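Local atomic coordinates of putative isochorismatase hydrolase (Oleispira antarctica, PDB entry 3LQY), a protein that probably acts as a cysteine hydrolase of the isochorismatase family, its precise substrate being unestablished. Residues A129-A134 with S171-A176; L151-N156 with A163-A168. All coordinates share one frame; numbering follows the deposited sequence.

Contact 1 and contact 2 use the two ends of one helix, 162-173, and their centres lie about 17 Å apart. In contact 1 (129-134 with 171-176) the last turn of that helix meets helix 128-137; in contact 2 (151-156 with 163-168) its first turns meet strand 153-155, the first strand of a small hairpin, and the residues just before it. The centre of contact 1 lies about 12 Å from the centre of the chain, that of contact 2 about 18 Å. In related hydrolases a cysteine placed like Cys126, here modified to 3-sulfinoalanine, is the nucleophile, so the active site probably lies at the start of helix 128-137, the helix of contact 1. His124, two residues before Cys126, touches Leu151 and Leu153 of contact 2.

Contact 1: A129-A134 with S171-A176; sequences AVTRAA and SALSFA
Ala172 is the first residue of 171-176 to reach the facing helix: its CB lies 3.9 Å from Arg132 NH2, approaching the guanidinium obliquely. Leu173 follows and carries most of the contact, setting its CD2 methyl between Thr131 and Arg132. This methyl touches the aliphatic part of the arginine, 3.9 Å from Arg132 CG, and also sits 4.0 Å from Thr131 CG2. The other branch, CD1, meets the threonine alone, 4.0 Å from Thr131 OG1. That hydroxyl is beside its own backbone N (chi1 -54°), where it makes a hydrogen bond with Ile127 O, one turn back. The Arg132 chain, extended from CG to NE, crosses the leucine at a slant, with NE in a salt bridge to Asp128 and NH1 making a weak hydrogen bond to Tyr177. With an alanine at Leu173, both methyl branches go, and the Arg132 chain and Thr131 would probably lose their main apolar partner from this helix, opening a gap between them. Ser174 is the first residue to leave helical geometry, and the chain goes on to strand 179-181. Neighbouring crossover helices meeting in this way, with Thr131 also touching strands 115-121 and 140-149, belong to the alpha/beta fold of isochorismatase-like hydrolases, built on a parallel sheet.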
ATOM      1  N   ALA A 129       0.745   5.181  -8.170  1.00 42.14           N
ATOM      2  CA  ALA A 129      -0.576   5.714  -8.542  1.00 43.44           C
ATOM      3  C   ALA A 129      -1.307   6.345  -7.379  1.00 44.52           C
ATOM      4  O   ALA A 129      -1.860   7.404  -7.507  1.00 47.12           O
ATOM      5  CB  ALA A 129      -1.499   4.598  -9.154  1.00 42.63           C
ATOM      6  N   VAL A 130      -1.372   5.655  -6.243  1.00 45.28           N
ATOM      7  CA  VAL A 130      -2.178   6.208  -5.150  1.00 48.00           C
ATOM      8  C   VAL A 130      -1.521   7.438  -4.534  1.00 48.27           C
ATOM      9  O   VAL A 130      -2.226   8.361  -4.093  1.00 50.80           O
ATOM     10  CB  VAL A 130      -2.531   5.143  -4.033  1.00 47.62           C
ATOM     11  CG1 VAL A 130      -1.334   4.794  -3.177  1.00 46.91           C
ATOM     12  CG2 VAL A 130      -3.654   5.669  -3.168  1.00 52.21           C
ATOM     13  N   THR A 131      -0.200   7.447  -4.450  1.00 48.15           N
ATOM     14  CA  THR A 131       0.477   8.569  -3.831  1.00 49.84           C
ATOM     15  C   THR A 131       0.269   9.839  -4.660  1.00 49.60           C
ATOM     16  O   THR A 131      -0.088  10.897  -4.131  1.00 52.16           O
ATOM     17  CB  THR A 131       1.972   8.295  -3.650  1.00 49.60           C
ATOM     18  OG1 THR A 131       2.122   7.065  -2.923  1.00 49.30           O
ATOM     19  CG2 THR A 131       2.628   9.408  -2.875  1.00 49.13           C
ATOM     20  N   ARG A 132       0.443   9.729  -5.964  1.00 48.80           N
ATOM     21  CA  ARG A 132       0.280  10.879  -6.863  1.00 48.08           C
ATOM     22  C   ARG A 132      -1.160  11.291  -6.954  1.00 50.12           C
ATOM     23  O   ARG A 132      -1.453  12.488  -6.945  1.00 52.72           O
ATOM     24  CB  ARG A 132       0.799  10.531  -8.248  1.00 46.25           C
ATOM     25  CG  ARG A 132       2.273  10.296  -8.245  1.00 45.71           C
ATOM     26  CD  ARG A 132       2.775  10.140  -9.674  1.00 44.38           C
ATOM     27  NE  ARG A 132       4.178   9.776  -9.734  1.00 42.61           N
ATOM     28  CZ  ARG A 132       5.125  10.351 -10.482  1.00 42.36           C
ATOM     29  NH1 ARG A 132       4.881  11.422 -11.256  1.00 40.91           N
ATOM     30  NH2 ARG A 132       6.337   9.862 -10.426  1.00 42.51           N
ATOM     31  N   ALA A 133      -2.084  10.323  -6.963  1.00 51.52           N
ATOM     32  CA  ALA A 133      -3.503  10.670  -6.992  1.00 54.21           C
ATOM     33  C   ALA A 133      -3.923  11.396  -5.702  1.00 57.10           C
ATOM     34  O   ALA A 133      -4.674  12.398  -5.749  1.00 60.18           O
ATOM     35  CB  ALA A 133      -4.370   9.427  -7.231  1.00 53.35           C
ATOM     36  N   ALA A 134      -3.436  10.891  -4.563  1.00 57.72           N
ATOM     37  CA  ALA A 134      -3.783  11.445  -3.257  1.00 61.51           C
ATOM     38  C   ALA A 134      -3.237  12.861  -3.069  1.00 62.45           C
ATOM     39  O   ALA A 134      -3.955  13.739  -2.623  1.00 65.79           O
ATOM     40  CB  ALA A 134      -3.309  10.532  -2.122  1.00 61.67           C
ATOM     41  N   SER A 171      12.553   7.755  -5.131  1.00 44.73           N
ATOM     42  CA  SER A 171      13.190   9.042  -5.386  1.00 47.38           C
ATOM     43  C   SER A 171      12.220   9.997  -6.062  1.00 45.54           C
ATOM     44  O   SER A 171      12.157  11.206  -5.721  1.00 47.86           O
ATOM     45  CB  SER A 171      14.431   8.823  -6.238  1.00 49.04           C
ATOM     46  OG  SER A 171      15.129  10.020  -6.470  1.00 50.92           O
ATOM     47  N   ALA A 172      11.475   9.492  -7.043  1.00 44.43           N
ATOM     48  CA  ALA A 172      10.538  10.318  -7.800  1.00 42.96           C
ATOM     49  C   ALA A 172       9.489  10.888  -6.837  1.00 44.00           C
ATOM     50  O   ALA A 172       9.214  12.102  -6.856  1.00 42.63           O
ATOM     51  CB  ALA A 172       9.867   9.525  -8.896  1.00 41.86           C
ATOM     52  N   LEU A 173       8.958  10.046  -5.952  1.00 43.22           N
ATOM     53  CA  LEU A 173       7.901  10.460  -5.013  1.00 43.81           C
ATOM     54  C   LEU A 173       8.434  11.395  -3.902  1.00 46.89           C
ATOM     55  O   LEU A 173       7.724  12.282  -3.451  1.00 48.54           O
ATOM     56  CB  LEU A 173       7.168   9.274  -4.409  1.00 44.80           C
ATOM     57  CG  LEU A 173       6.317   8.350  -5.306  1.00 41.22           C
ATOM     58  CD1 LEU A 173       5.812   7.103  -4.516  1.00 40.06           C
ATOM     59  CD2 LEU A 173       5.183   9.113  -5.965  1.00 40.47           C
ATOM     60  N   SER A 174       9.673  11.199  -3.469  1.00 48.06           N
ATOM     61  CA  SER A 174      10.221  11.953  -2.337  1.00 51.03           C
ATOM     62  C   SER A 174      10.258  13.473  -2.643  1.00 52.82           C
ATOM     63  O   SER A 174      10.648  13.865  -3.699  1.00 51.80           O
ATOM     64  CB  SER A 174      11.581  11.345  -1.996  1.00 52.53           C
ATOM     65  OG  SER A 174      12.343  12.123  -1.107  1.00 57.12           O
ATOM     66  N   PHE A 175       9.728  14.279  -1.714  1.00 55.55           N
ATOM     67  CA  PHE A 175       9.473  15.722  -1.811  1.00 56.86           C
ATOM     68  C   PHE A 175       8.471  16.219  -2.862  1.00 55.77           C
ATOM     69  O   PHE A 175       7.699  17.181  -2.593  1.00 58.11           O
ATOM     70  CB  PHE A 175      10.803  16.470  -1.953  1.00 58.95           C
ATOM     71  CG  PHE A 175      11.734  16.164  -0.835  1.00 63.13           C
ATOM     72  CD1 PHE A 175      12.783  15.270  -1.004  1.00 64.74           C
ATOM     73  CD2 PHE A 175      11.510  16.719   0.415  1.00 68.14           C
ATOM     74  CE1 PHE A 175      13.617  14.962   0.055  1.00 70.90           C
ATOM     75  CE2 PHE A 175      12.358  16.439   1.464  1.00 74.74           C
ATOM     76  CZ  PHE A 175      13.409  15.545   1.284  1.00 74.42           C
ATOM     77  N   ALA A 176       8.503  15.626  -4.061  1.00 52.63           N
ATOM     78  CA  ALA A 176       7.616  16.065  -5.105  1.00 51.19           C
ATOM     79  C   ALA A 176       6.195  15.754  -4.769  1.00 50.48           C
ATOM     80  O   ALA A 176       5.308  16.549  -5.021  1.00 52.23           O
ATOM     81  CB  ALA A 176       8.007  15.484  -6.437  1.00 51.22           C
TER

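Contact 2: L151-N156 with A163-A168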
ATOM      1  N   LEU A 151       9.057  -5.563  -8.086  1.00 44.82           N
ATOM      2  CA  LEU A 151       9.723  -6.645  -8.748  1.00 46.68           C
ATOM      3  C   LEU A 151      10.652  -6.150  -9.866  1.00 47.07           C
ATOM      4  O   LEU A 151      10.696  -4.946 -10.219  1.00 44.02           O
ATOM      5  CB  LEU A 151       8.690  -7.635  -9.314  1.00 47.80           C
ATOM      6  CG  LEU A 151       7.480  -7.054 -10.084  1.00 47.15           C
ATOM      7  CD1 LEU A 151       7.753  -6.234 -11.299  1.00 51.82           C
ATOM      8  CD2 LEU A 151       6.648  -8.305 -10.469  1.00 50.73           C
ATOM      9  N   ASP A 152      11.391  -7.093 -10.432  1.00 49.58           N
ATOM     10  CA  ASP A 152      12.300  -6.787 -11.505  1.00 49.75           C
ATOM     11  C   ASP A 152      11.478  -6.417 -12.749  1.00 49.75           C
ATOM     12  O   ASP A 152      10.504  -7.122 -13.078  1.00 47.31           O
ATOM     13  CB  ASP A 152      13.189  -7.989 -11.863  1.00 53.84           C
ATOM     14  CG  ASP A 152      14.188  -8.375 -10.781  1.00 57.30           C
ATOM     15  OD1 ASP A 152      14.302  -7.701  -9.748  1.00 56.94           O
ATOM     16  OD2 ASP A 152      14.850  -9.430 -10.947  1.00 66.41           O
ATOM     17  N   LEU A 153      11.899  -5.341 -13.459  1.00 48.73           N
ATOM     18  CA  LEU A 153      11.233  -4.924 -14.706  1.00 49.14           C
ATOM     19  C   LEU A 153      12.181  -5.003 -15.886  1.00 51.67           C
ATOM     20  O   LEU A 153      13.397  -4.922 -15.720  1.00 53.77           O
ATOM     21  CB  LEU A 153      10.655  -3.508 -14.587  1.00 46.94           C
ATOM     22  CG  LEU A 153       9.498  -3.331 -13.591  1.00 47.22           C
ATOM     23  CD1 LEU A 153       9.089  -1.880 -13.586  1.00 40.75           C
ATOM     24  CD2 LEU A 153       8.311  -4.222 -13.923  1.00 45.89           C
ATOM     25  N   GLU A 154      11.620  -5.181 -17.079  1.00 52.75           N
ATOM     26  CA  GLU A 154      12.402  -5.155 -18.311  1.00 56.45           C
ATOM     27  C   GLU A 154      11.726  -4.206 -19.294  1.00 55.99           C
ATOM     28  O   GLU A 154      10.478  -4.114 -19.370  1.00 55.00           O
ATOM     29  CB  GLU A 154      12.574  -6.574 -18.902  1.00 59.04           C
ATOM     30  CG  GLU A 154      13.439  -6.662 -20.145  1.00 62.71           C
ATOM     31  CD  GLU A 154      12.633  -6.566 -21.444  1.00 64.64           C
ATOM     32  OE1 GLU A 154      11.371  -6.540 -21.367  1.00 65.08           O
ATOM     33  OE2 GLU A 154      13.259  -6.561 -22.535  1.00 70.32           O
ATOM     34  N   PHE A 155      12.543  -3.490 -20.035  1.00 57.20           N
ATOM     35  CA  PHE A 155      12.015  -2.677 -21.083  1.00 58.10           C
ATOM     36  C   PHE A 155      12.992  -2.579 -22.251  1.00 61.60           C
ATOM     37  O   PHE A 155      14.151  -2.160 -22.084  1.00 61.38           O
ATOM     38  CB  PHE A 155      11.657  -1.265 -20.585  1.00 55.68           C
ATOM     39  CG  PHE A 155      11.130  -0.400 -21.663  1.00 55.72           C
ATOM     40  CD1 PHE A 155       9.870  -0.633 -22.186  1.00 55.98           C
ATOM     41  CD2 PHE A 155      11.893   0.648 -22.186  1.00 55.50           C
ATOM     42  CE1 PHE A 155       9.373   0.148 -23.230  1.00 59.04           C
ATOM     43  CE2 PHE A 155      11.403   1.442 -23.232  1.00 58.04           C
ATOM     44  CZ  PHE A 155      10.130   1.207 -23.738  1.00 56.92           C
ATOM     45  N   ASN A 156      12.506  -3.009 -23.417  1.00 64.23           N
ATOM     46  CA  ASN A 156      13.235  -2.869 -24.688  1.00 67.48           C
ATOM     47  C   ASN A 156      14.713  -3.258 -24.504  1.00 69.37           C
ATOM     48  O   ASN A 156      15.666  -2.543 -24.902  1.00 69.89           O
ATOM     49  CB  ASN A 156      13.018  -1.458 -25.224  1.00 67.62           C
ATOM     50  CG  ASN A 156      13.967  -1.093 -26.367  1.00 73.57           C
ATOM     51  OD1 ASN A 156      14.142  -1.855 -27.337  1.00 83.29           O
ATOM     52  ND2 ASN A 156      14.586   0.100 -26.264  1.00 78.62           N
ATOM     53  N   ALA A 163      15.489  -3.629  -6.751  1.00 50.40           N
ATOM     54  CA  ALA A 163      16.045  -2.589  -5.855  1.00 51.55           C
ATOM     55  C   ALA A 163      16.142  -1.227  -6.564  1.00 51.44           C
ATOM     56  O   ALA A 163      15.997  -0.148  -5.935  1.00 49.84           O
ATOM     57  CB  ALA A 163      17.393  -2.995  -5.360  1.00 54.79           C
ATOM     58  N   GLN A 164      16.417  -1.283  -7.867  1.00 53.18           N
ATOM     59  CA  GLN A 164      16.574  -0.071  -8.650  1.00 54.14           C
ATOM     60  C   GLN A 164      15.238   0.486  -9.094  1.00 49.86           C
ATOM     61  O   GLN A 164      15.069   1.709  -9.127  1.00 49.33           O
ATOM     62  CB  GLN A 164      17.510  -0.293  -9.805  1.00 56.33           C
ATOM     63  CG  GLN A 164      18.965  -0.159  -9.334  1.00 64.49           C
ATOM     64  CD  GLN A 164      19.913  -0.210 -10.475  1.00 73.72           C
ATOM     65  OE1 GLN A 164      19.632  -0.883 -11.463  1.00 79.86           O
ATOM     66  NE2 GLN A 164      21.055   0.481 -10.362  1.00 75.00           N
ATOM     67  N   VAL A 165      14.278  -0.398  -9.370  1.00 47.87           N
ATOM     68  CA  VAL A 165      12.916   0.030  -9.664  1.00 44.80           C
ATOM     69  C   VAL A 165      12.395   0.829  -8.472  1.00 43.74           C
ATOM     70  O   VAL A 165      11.969   1.999  -8.599  1.00 43.30           O
ATOM     71  CB  VAL A 165      12.041  -1.152  -9.958  1.00 45.70           C
ATOM     72  CG1 VAL A 165      10.531  -0.753 -10.025  1.00 42.44           C
ATOM     73  CG2 VAL A 165      12.589  -1.977 -11.226  1.00 46.40           C
ATOM     74  N   HIS A 166      12.493   0.198  -7.316  1.00 43.90           N
ATOM     75  CA  HIS A 166      12.087   0.774  -6.035  1.00 43.79           C
ATOM     76  C   HIS A 166      12.751   2.105  -5.722  1.00 44.87           C
ATOM     77  O   HIS A 166      12.087   3.089  -5.378  1.00 43.78           O
ATOM     78  CB  HIS A 166      12.350  -0.290  -4.932  1.00 44.68           C
ATOM     79  CG  HIS A 166      11.772   0.058  -3.604  1.00 46.89           C
ATOM     80  ND1 HIS A 166      10.451  -0.184  -3.291  1.00 52.04           N
ATOM     81  CD2 HIS A 166      12.354   0.519  -2.467  1.00 52.46           C
ATOM     82  CE1 HIS A 166      10.233   0.158  -2.031  1.00 51.83           C
ATOM     83  NE2 HIS A 166      11.374   0.578  -1.504  1.00 50.76           N
ATOM     84  N   ALA A 167      14.068   2.160  -5.886  1.00 47.25           N
ATOM     85  CA  ALA A 167      14.824   3.372  -5.623  1.00 47.87           C
ATOM     86  C   ALA A 167      14.381   4.531  -6.561  1.00 46.69           C
ATOM     87  O   ALA A 167      14.220   5.668  -6.127  1.00 46.38           O
ATOM     88  CB  ALA A 167      16.300   3.075  -5.755  1.00 51.39           C
ATOM     89  N   ALA A 168      14.164   4.236  -7.841  1.00 45.65           N
ATOM     90  CA  ALA A 168      13.736   5.265  -8.805  1.00 43.84           C
ATOM     91  C   ALA A 168      12.369   5.835  -8.435  1.00 41.83           C
ATOM     92  O   ALA A 168      12.179   7.061  -8.432  1.00 43.13           O
ATOM     93  CB  ALA A 168      13.722   4.698 -10.242  1.00 42.81           C
TER
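Val165 and Leu153 bring their side chains together at about a right angle, with both methyls of the valine touching the leucine and CG2 also reaching the main chain. Val165 CG1, anti to its backbone N (chi1 170°), meets the leucine near its end, 4.0 Å from Leu153 CD1. The second methyl, CG2, lies closer to the backbone of the facing segment. It comes within 3.7 Å of Leu151 O and 4.1 Å of Leu153 N, and it also rests 4.1 Å from Leu153 CG. Leu151 joins through its carbonyl oxygen, while its CB points away from the helix and its side chain packs on Leu30 and His124. Leu153 touches His124 as well. Beyond the pair, Val165 is buried, with Thr150 and Val160 adding to its surroundings. Just before the second segment, Ala162 N gives a hydrogen bond to Asp152 OD1, linking the strand side to the start of helix 162-173. Strand 153-155 pairs with antiparallel strand 158-160, joined by backbone hydrogen bonds between Leu153 and Val160, and this hairpin, following strand 140-149, lies against the beginning of helix 162-173.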